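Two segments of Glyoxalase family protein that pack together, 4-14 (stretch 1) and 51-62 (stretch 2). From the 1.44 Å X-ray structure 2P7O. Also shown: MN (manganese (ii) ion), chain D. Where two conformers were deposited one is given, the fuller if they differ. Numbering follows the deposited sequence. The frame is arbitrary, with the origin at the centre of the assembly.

Stretch 1 (4-14) GLSHITLIVKD
Stretch 2, residues 51-62: GLWICIMEGDSL

The strand of stretch 1 that ends at Val-12 and strand 52-58 lie side by side as parallel neighbours in one sheet: their N-to-C directions differ by 26°, their axes approach to 4.6 Å, and together the stretches bury 901 Å². The register pairs Ile-8 with Ile-54 and continues one for one to Val-12 with Glu-58, CA-CA 4.5-5.0 Å, with extended backbones (Ile-8 -124/139, Ile-56 -117/144).

Gly-51 (phi/psi 98/-17) precedes the strand at angles suited to glycine. Leu-52 (t, p) then sets CD1 3.4 Å from Leu-5 CD2 and 3.8 Å from Ile-8 CD1, a purely apolar cluster. Before the direct ladder begins, one water bridges the strands, accepting from Trp-53 N (3.0 Å) and donating weakly to Ser-6 O (2.9 Å). Trp-53 O receives Ile-8 N at 3.0 Å (154°). Its partner in register, His-7 (chi1 p, chi2 -82°), is anchored by ND1 to Ser-6 OG at 2.7 Å, while NE2 binds manganese at 2.2 Å.

Ile-54 (chi1 t) extends CD1 to 3.8 Å from Leu-10 CD1 (Leu-10 m, t). Cys-55 uses both backbone polar atoms: N donates to Ile-8 O (2.9 Å), and O accepts from Leu-10 N (2.8 Å, 160°). Such alternation, with Ile-8 and Leu-10 flanking Cys-55, is the parallel signature. Ile-56 (p, t) returns to the face of Ile-54, its CG2 4.2 Å from Leu-10 CB.

Met-57 repeats the pattern, N to Leu-10 O (3.1 Å) and O from Val-12 N (2.8 Å, 164°); its CG meets Ile-11 CD1 (Ile-11 m, m) tightly at 3.3 Å on the face shared with Thr-9 and Cys-55. Glu-58 CA makes a short CH contact to Val-12 O, 2.9 Å.

Gly-59 N closes the ladder on Val-12 O (3.0 Å); a CB here would clash with Ile-11 CG2. Finally, Asp-60 O accepts from Lys-13 NZ at 2.6 Å.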

# COMPACT_ATOMS: atom_id res chain seq x y z
N GLY A 4 2.73 -1.49 14.10
CA GLY A 4 2.71 -0.44 13.07
C GLY A 4 2.92 -1.10 11.71
O GLY A 4 2.81 -2.30 11.57
N LEU A 5 3.13 -0.25 10.72
CA LEU A 5 3.50 -0.66 9.39
C LEU A 5 4.94 -1.16 9.48
O LEU A 5 5.82 -0.53 10.10
CB LEU A 5 3.37 0.55 8.43
CG LEU A 5 3.13 0.26 6.97
CD1 LEU A 5 1.84 -0.56 6.79
CD2 LEU A 5 2.96 1.53 6.15
N SER A 6 5.19 -2.31 8.88
CA SER A 6 6.51 -2.85 8.62
C SER A 6 7.08 -2.25 7.32
O SER A 6 8.14 -1.63 7.37
CB SER A 6 6.47 -4.39 8.43
OG SER A 6 7.79 -4.83 8.13
N HIS A 7 6.35 -2.45 6.22
CA HIS A 7 6.90 -1.98 4.93
C HIS A 7 5.79 -2.15 3.90
O HIS A 7 4.81 -2.85 4.16
CB HIS A 7 8.17 -2.75 4.50
CG HIS A 7 8.03 -4.22 4.32
ND1 HIS A 7 8.09 -5.06 5.45
CD2 HIS A 7 7.85 -5.05 3.28
CE1 HIS A 7 7.97 -6.33 5.08
NE2 HIS A 7 7.82 -6.36 3.77
N ILE A 8 6.02 -1.58 2.73
CA ILE A 8 5.21 -1.94 1.57
C ILE A 8 6.16 -2.41 0.47
O ILE A 8 7.22 -1.79 0.34
CB ILE A 8 4.47 -0.68 1.14
CG1 ILE A 8 3.48 -0.19 2.22
CG2 ILE A 8 3.74 -0.89 -0.16
CD1 ILE A 8 2.83 1.13 1.82
N THR A 9 5.82 -3.44 -0.24
CA THR A 9 6.68 -3.96 -1.31
C THR A 9 5.92 -3.82 -2.63
O THR A 9 4.78 -4.31 -2.76
CB THR A 9 7.05 -5.43 -1.00
OG1 THR A 9 7.98 -5.39 0.11
CG2 THR A 9 7.65 -6.14 -2.20
N LEU A 10 6.55 -3.12 -3.58
CA LEU A 10 5.96 -2.99 -4.91
C LEU A 10 6.77 -3.79 -5.91
O LEU A 10 8.02 -3.69 -5.82
CB LEU A 10 5.89 -1.50 -5.34
CG LEU A 10 4.92 -0.75 -4.39
CD1 LEU A 10 4.72 0.70 -4.81
CD2 LEU A 10 3.54 -1.40 -4.26
N ILE A 11 6.10 -4.48 -6.84
CA ILE A 11 6.83 -5.25 -7.89
C ILE A 11 6.83 -4.42 -9.19
O ILE A 11 5.83 -3.76 -9.55
CB ILE A 11 6.15 -6.60 -8.21
CG1 ILE A 11 5.90 -7.44 -6.95
CG2 ILE A 11 7.01 -7.35 -9.23
CD1 ILE A 11 7.22 -7.89 -6.32
N VAL A 12 8.03 -4.32 -9.78
CA VAL A 12 8.20 -3.44 -10.91
C VAL A 12 9.12 -4.05 -11.97
O VAL A 12 9.99 -4.86 -11.67
CB VAL A 12 8.80 -2.08 -10.53
CG1 VAL A 12 7.91 -1.34 -9.55
CG2 VAL A 12 10.23 -2.22 -10.03
N LYS A 13 8.93 -3.65 -13.22
CA LYS A 13 9.71 -4.20 -14.31
C LYS A 13 11.17 -3.77 -14.35
O LYS A 13 12.08 -4.56 -14.65
CB LYS A 13 9.05 -3.85 -15.67
CG LYS A 13 9.78 -4.48 -16.84
CD LYS A 13 8.81 -5.26 -17.68
CE LYS A 13 9.50 -6.22 -18.65
NZ LYS A 13 9.28 -7.62 -18.16
N ASP A 14 11.32 -2.49 -14.04
CA ASP A 14 12.66 -1.89 -14.18
C ASP A 14 12.96 -1.07 -12.93
O ASP A 14 12.41 0.01 -12.75
CB ASP A 14 12.58 -1.03 -15.43
CG ASP A 14 13.84 -0.28 -15.78
OD1 ASP A 14 14.58 0.13 -14.85
OD2 ASP A 14 14.19 -0.32 -16.99
N GLY A 51 9.46 8.06 6.51
CA GLY A 51 9.31 7.06 7.60
C GLY A 51 8.77 5.73 7.10
O GLY A 51 8.77 4.69 7.80
N LEU A 52 8.20 5.74 5.91
CA LEU A 52 7.71 4.47 5.37
C LEU A 52 8.90 3.77 4.70
O LEU A 52 9.60 4.36 3.86
CB LEU A 52 6.61 4.72 4.33
CG LEU A 52 6.28 3.57 3.35
CD1 LEU A 52 5.55 2.45 4.07
CD2 LEU A 52 5.52 4.12 2.15
N TRP A 53 9.10 2.50 5.04
CA TRP A 53 10.03 1.60 4.40
C TRP A 53 9.39 0.96 3.17
O TRP A 53 8.46 0.15 3.29
CB TRP A 53 10.50 0.50 5.38
CG TRP A 53 11.34 1.05 6.51
CD1 TRP A 53 10.83 1.59 7.68
CD2 TRP A 53 12.78 1.09 6.64
NE1 TRP A 53 11.87 1.96 8.50
CE2 TRP A 53 13.06 1.67 7.88
CE3 TRP A 53 13.85 0.67 5.82
CZ2 TRP A 53 14.37 1.90 8.36
CZ3 TRP A 53 15.14 0.89 6.28
CH2 TRP A 53 15.39 1.49 7.52
N ILE A 54 9.93 1.34 2.01
CA ILE A 54 9.37 0.75 0.80
C ILE A 54 10.40 -0.10 0.07
O ILE A 54 11.53 0.35 -0.18
CB ILE A 54 8.70 1.81 -0.07
CG1 ILE A 54 8.06 1.20 -1.34
CG2 ILE A 54 9.60 2.98 -0.40
CD1 ILE A 54 6.77 1.87 -1.79
N CYS A 55 10.00 -1.34 -0.22
CA CYS A 55 10.86 -2.20 -1.04
C CYS A 55 10.33 -2.26 -2.45
O CYS A 55 9.09 -2.42 -2.66
CB CYS A 55 10.80 -3.63 -0.41
SG CYS A 55 11.53 -4.90 -1.45
N ILE A 56 11.23 -2.14 -3.42
CA ILE A 56 10.78 -2.47 -4.79
C ILE A 56 11.59 -3.65 -5.30
O ILE A 56 12.74 -3.78 -4.91
CB ILE A 56 10.93 -1.33 -5.80
CG1 ILE A 56 12.36 -0.75 -5.79
CG2 ILE A 56 9.87 -0.26 -5.58
CD1 ILE A 56 12.52 0.38 -6.77
N MET A 57 10.96 -4.52 -6.07
CA MET A 57 11.45 -5.84 -6.46
C MET A 57 11.12 -6.07 -7.94
O MET A 57 10.01 -5.75 -8.36
CB MET A 57 10.80 -6.82 -5.49
CG MET A 57 10.46 -8.26 -5.83
SD MET A 57 10.07 -9.24 -4.31
CE MET A 57 11.75 -9.25 -3.64
N GLU A 58 12.09 -6.44 -8.78
CA GLU A 58 11.86 -6.60 -10.22
C GLU A 58 11.04 -7.87 -10.41
O GLU A 58 11.28 -8.89 -9.75
CB GLU A 58 13.19 -6.65 -10.99
CG GLU A 58 13.86 -5.28 -11.18
CD GLU A 58 14.89 -5.20 -12.26
OE1 GLU A 58 15.50 -6.25 -12.59
OE2 GLU A 58 15.21 -4.09 -12.77
N GLY A 59 10.06 -7.79 -11.30
CA GLY A 59 9.18 -8.92 -11.61
C GLY A 59 8.33 -8.60 -12.85
O GLY A 59 8.31 -7.38 -13.15
N ASP A 60 7.78 -9.64 -13.41
CA ASP A 60 7.00 -10.02 -14.55
C ASP A 60 7.13 -9.08 -15.76
O ASP A 60 8.04 -9.25 -16.55
CB ASP A 60 5.50 -10.13 -14.29
CG ASP A 60 5.11 -9.34 -13.05
OD1 ASP A 60 5.72 -9.62 -12.00
OD2 ASP A 60 4.22 -8.48 -13.18
N SER A 61 6.14 -8.19 -15.82
CA SER A 61 5.98 -7.29 -16.94
C SER A 61 5.02 -6.13 -16.70
O SER A 61 5.33 -5.05 -17.23
CB SER A 61 5.58 -8.09 -18.16
N LEU A 62 3.91 -6.29 -15.99
CA LEU A 62 2.96 -5.23 -15.69
C LEU A 62 1.88 -5.76 -14.73
O LEU A 62 2.21 -6.76 -14.07
CB LEU A 62 2.31 -4.66 -16.93
MN MN D . 7.43 -8.19 2.66
O HOH W 1 7.27 1.06 6.89
O HOH W 2 8.86 -9.24 4.11